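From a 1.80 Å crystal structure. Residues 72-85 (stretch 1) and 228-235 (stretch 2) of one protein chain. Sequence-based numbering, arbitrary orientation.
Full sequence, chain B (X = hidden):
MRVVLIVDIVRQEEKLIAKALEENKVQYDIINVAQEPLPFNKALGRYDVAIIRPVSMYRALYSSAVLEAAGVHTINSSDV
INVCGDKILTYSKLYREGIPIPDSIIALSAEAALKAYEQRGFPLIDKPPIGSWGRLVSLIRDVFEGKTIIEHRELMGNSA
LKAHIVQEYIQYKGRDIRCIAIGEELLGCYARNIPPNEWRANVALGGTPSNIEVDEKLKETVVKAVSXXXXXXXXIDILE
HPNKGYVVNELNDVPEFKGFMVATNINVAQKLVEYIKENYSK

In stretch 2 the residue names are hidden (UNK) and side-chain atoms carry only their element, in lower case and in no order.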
# COMPACT_ATOMS: atom_id res chain seq x y z
N VAL B 72 33.33 0.26 -9.82
CA VAL B 72 33.17 1.69 -10.16
C VAL B 72 33.09 2.42 -8.83
O VAL B 72 32.44 1.95 -7.91
CB VAL B 72 31.87 1.99 -11.00
CG1 VAL B 72 31.73 3.50 -11.33
CG2 VAL B 72 31.83 1.15 -12.29
N HIS B 73 33.79 3.54 -8.70
CA HIS B 73 33.66 4.36 -7.52
C HIS B 73 32.40 5.20 -7.62
O HIS B 73 32.25 5.98 -8.55
CB HIS B 73 34.84 5.29 -7.34
CG HIS B 73 34.74 6.09 -6.08
ND1 HIS B 73 35.04 5.56 -4.84
CD2 HIS B 73 34.31 7.36 -5.86
CE1 HIS B 73 34.81 6.47 -3.91
NE2 HIS B 73 34.38 7.57 -4.50
N THR B 74 31.50 5.05 -6.66
CA THR B 74 30.23 5.76 -6.75
C THR B 74 30.19 6.91 -5.76
O THR B 74 30.74 6.82 -4.65
CB THR B 74 29.03 4.83 -6.51
OG1 THR B 74 29.10 4.30 -5.18
CG2 THR B 74 29.01 3.72 -7.52
N ILE B 75 29.53 7.99 -6.18
CA ILE B 75 29.36 9.18 -5.35
C ILE B 75 27.88 9.49 -5.35
O ILE B 75 27.37 9.90 -6.39
CB ILE B 75 30.13 10.38 -5.99
CG1 ILE B 75 31.67 10.12 -6.05
CG2 ILE B 75 29.81 11.73 -5.27
CD1 ILE B 75 32.40 11.18 -6.91
N ASN B 76 27.17 9.29 -4.22
CA ASN B 76 27.69 8.66 -3.01
C ASN B 76 27.74 7.13 -3.07
O ASN B 76 27.12 6.51 -3.93
CB ASN B 76 26.87 9.11 -1.78
CG ASN B 76 27.03 10.59 -1.52
OD1 ASN B 76 28.13 11.07 -1.33
ND2 ASN B 76 25.92 11.32 -1.58
N SER B 77 28.48 6.53 -2.14
CA SER B 77 28.54 5.07 -2.01
C SER B 77 27.24 4.47 -1.45
O SER B 77 26.43 5.16 -0.81
CB SER B 77 29.78 4.65 -1.19
OG SER B 77 29.65 5.02 0.18
N SER B 78 27.01 3.17 -1.69
CA SER B 78 25.77 2.54 -1.22
C SER B 78 25.73 2.56 0.30
O SER B 78 24.67 2.65 0.89
CB SER B 78 25.61 1.11 -1.78
OG SER B 78 26.62 0.25 -1.28
N ASP B 79 26.90 2.50 0.94
CA ASP B 79 26.93 2.48 2.40
C ASP B 79 26.49 3.85 2.94
O ASP B 79 25.73 3.91 3.90
CB ASP B 79 28.31 2.04 2.92
CG ASP B 79 28.55 0.52 2.78
OD1 ASP B 79 29.74 0.09 2.67
OD2 ASP B 79 27.58 -0.27 2.77
N VAL B 80 26.90 4.92 2.26
CA VAL B 80 26.51 6.28 2.63
C VAL B 80 25.01 6.49 2.33
O VAL B 80 24.27 7.04 3.15
CB VAL B 80 27.37 7.30 1.87
CG1 VAL B 80 26.82 8.71 2.04
CG2 VAL B 80 28.84 7.22 2.37
N ILE B 81 24.58 6.05 1.16
CA ILE B 81 23.15 6.16 0.79
C ILE B 81 22.24 5.47 1.84
O ILE B 81 21.25 6.04 2.30
CB ILE B 81 22.88 5.67 -0.66
CG1 ILE B 81 23.55 6.62 -1.67
CG2 ILE B 81 21.37 5.66 -0.93
CD1 ILE B 81 23.79 6.02 -3.08
N ASN B 82 22.61 4.26 2.23
CA ASN B 82 21.85 3.47 3.21
C ASN B 82 21.70 4.24 4.54
O ASN B 82 20.59 4.37 5.09
CB ASN B 82 22.56 2.13 3.42
CG ASN B 82 21.63 0.90 3.29
OD1 ASN B 82 20.41 1.01 3.11
ND2 ASN B 82 22.22 -0.27 3.40
N VAL B 83 22.82 4.79 5.00
CA VAL B 83 22.85 5.45 6.29
C VAL B 83 22.20 6.85 6.24
O VAL B 83 21.38 7.15 7.08
CB VAL B 83 24.29 5.45 6.88
CG1 VAL B 83 24.35 6.29 8.15
CG2 VAL B 83 24.67 4.01 7.22
N CYS B 84 22.53 7.67 5.24
CA CYS B 84 21.98 9.03 5.17
C CYS B 84 20.52 9.02 4.78
O CYS B 84 19.77 9.90 5.17
CB CYS B 84 22.72 9.87 4.14
SG CYS B 84 24.34 10.26 4.62
N GLY B 85 20.13 8.01 4.01
CA GLY B 85 18.72 7.87 3.59
C GLY B 85 17.82 7.36 4.70
O GLY B 85 16.59 7.27 4.53
N UNK B 228 31.72 11.61 10.16
CA UNK B 228 31.20 10.42 10.82
C UNK B 228 30.54 9.48 9.80
O UNK B 228 30.72 8.26 9.86
c UNK B 228 30.99 11.34 13.15
c UNK B 228 30.21 10.79 11.95
c UNK B 228 29.38 9.58 12.41
c UNK B 228 30.12 12.21 14.05
N UNK B 229 29.77 10.05 8.87
CA UNK B 229 29.00 9.24 7.93
C UNK B 229 29.74 8.96 6.63
O UNK B 229 29.31 8.13 5.83
c UNK B 229 26.79 10.07 8.90
c UNK B 229 27.74 11.13 6.84
c UNK B 229 27.60 9.85 7.62
N UNK B 230 30.85 9.66 6.41
CA UNK B 230 31.72 9.50 5.23
C UNK B 230 31.12 9.85 3.86
O UNK B 230 31.49 9.26 2.86
c UNK B 230 32.37 8.11 5.22
c UNK B 230 33.96 7.02 8.29
n UNK B 230 32.98 7.02 7.41
c UNK B 230 33.29 7.87 6.37
n UNK B 230 34.90 7.84 7.86
c UNK B 230 34.50 8.39 6.66
N UNK B 231 30.21 10.82 3.82
CA UNK B 231 29.66 11.24 2.52
C UNK B 231 30.62 12.08 1.70
O UNK B 231 31.30 12.94 2.24
N UNK B 232 30.70 11.83 0.40
CA UNK B 232 31.49 12.65 -0.51
C UNK B 232 30.78 13.86 -1.07
O UNK B 232 31.42 14.85 -1.42
c UNK B 232 32.03 11.80 -1.68
c UNK B 232 34.07 10.70 -2.65
o UNK B 232 35.11 11.21 -3.13
c UNK B 232 33.47 11.37 -1.44
o UNK B 232 33.52 9.67 -3.09
N UNK B 233 29.45 13.77 -1.22
CA UNK B 233 28.69 14.91 -1.70
C UNK B 233 27.34 14.83 -1.02
O UNK B 233 26.46 14.10 -1.47
c UNK B 233 27.66 17.28 -3.32
c UNK B 233 26.83 18.25 -3.88
c UNK B 233 27.64 15.97 -3.81
c UNK B 233 26.79 15.67 -4.87
c UNK B 233 25.96 16.63 -5.42
c UNK B 233 28.55 14.91 -3.24
c UNK B 233 25.97 17.92 -4.94
N UNK B 234 27.18 15.54 0.09
CA UNK B 234 25.97 15.39 0.90
C UNK B 234 25.45 16.73 1.39
O UNK B 234 26.21 17.71 1.49
c UNK B 234 27.31 15.00 3.01
c UNK B 234 26.42 12.98 1.72
c UNK B 234 26.18 14.46 2.13
N UNK B 235 24.15 16.78 1.70
CA UNK B 235 23.62 17.94 2.38
C UNK B 235 23.36 17.61 3.84
O UNK B 235 23.25 16.43 4.24
c UNK B 235 22.37 18.50 1.68
o UNK B 235 21.32 17.56 1.75
O HOH W 1 31.56 8.26 -2.46
O HOH W 2 30.11 8.49 -0.38

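Position 228 carries four side-chain carbons, forked at the first, with one arm two carbons long. It lies in a helix that begins earlier in the chain and touches nothing on stretch 1. This pattern is isoleucine, Ile-228.

Position 229 has three side-chain carbons, one carrying the other two. Its CB points toward stretch 1, and one of its outer carbons lies 4.2 Å from Cys-84 SG. Three carbons forked at CB make a valine, Val-229.

Position 230 has one carbon and then a five-membered ring of three carbons and two nitrogens. The ring leads away from stretch 1 and is exposed. Only histidine has this ring, so this is His-230. It is the first residue to leave the helix, with positive phi. Its backbone O sits 3.4 Å from Val-80 CG2.

Position 231 has no side-chain atoms. Its CA packs 3.8 Å from Val-80 CG1. It is Gly-231. A CB here would clash within its own stretch, 2.4 Å from an outer carbon of position 234.

Position 232 has three carbons in a row, the third carrying two oxygens. One oxygen accepts a hydrogen bond from His-73 NE2 at 2.7 Å. A carboxylate on this chain is glutamate, Glu-232. The bonded oxygen is OE1, which meets the His-73 ring at its edge. Water 1 donates to both OE1 of Glu-232 (2.5 Å) and O of Thr-74 (2.7 Å).

Position 233 has one carbon and then a ring of six carbons. Its CB touches Ile-75 CG2 at 4.0 Å, while the ring leads away. With no oxygen on the ring, it is Phe-233.

Position 234 again has three carbons, one carrying two. One outer carbon is 3.7 Å from Asn-76 ND2 and 4.3 Å from Val-80 CG1. It is valine, Val-234, and the carbon is CG1.

Position 235 has one carbon and one oxygen, out of reach of stretch 1. It is Ser-235.

The contact centres on Asn-76, which follows a cis peptide bond. Its side-chain amide pairs with the backbone of Phe-233. OD1 of Asn-76 accepts from N of Phe-233 at 3.0 Å, and ND2 of Asn-76 donates to O of Phe-233 at 2.8 Å. A weak bond also runs from Glu-232 N to Asn-76 OD1 at 3.2 Å. The His-73 to Glu-232 bond adds a second polar link. Beside these, Val-80 and Cys-84 on one helix face pack against Val-229, Gly-231 and Val-234. Together the stretches bury 450 Å², both sides summed.

Stretch 2 228-235: IVHGEFVS
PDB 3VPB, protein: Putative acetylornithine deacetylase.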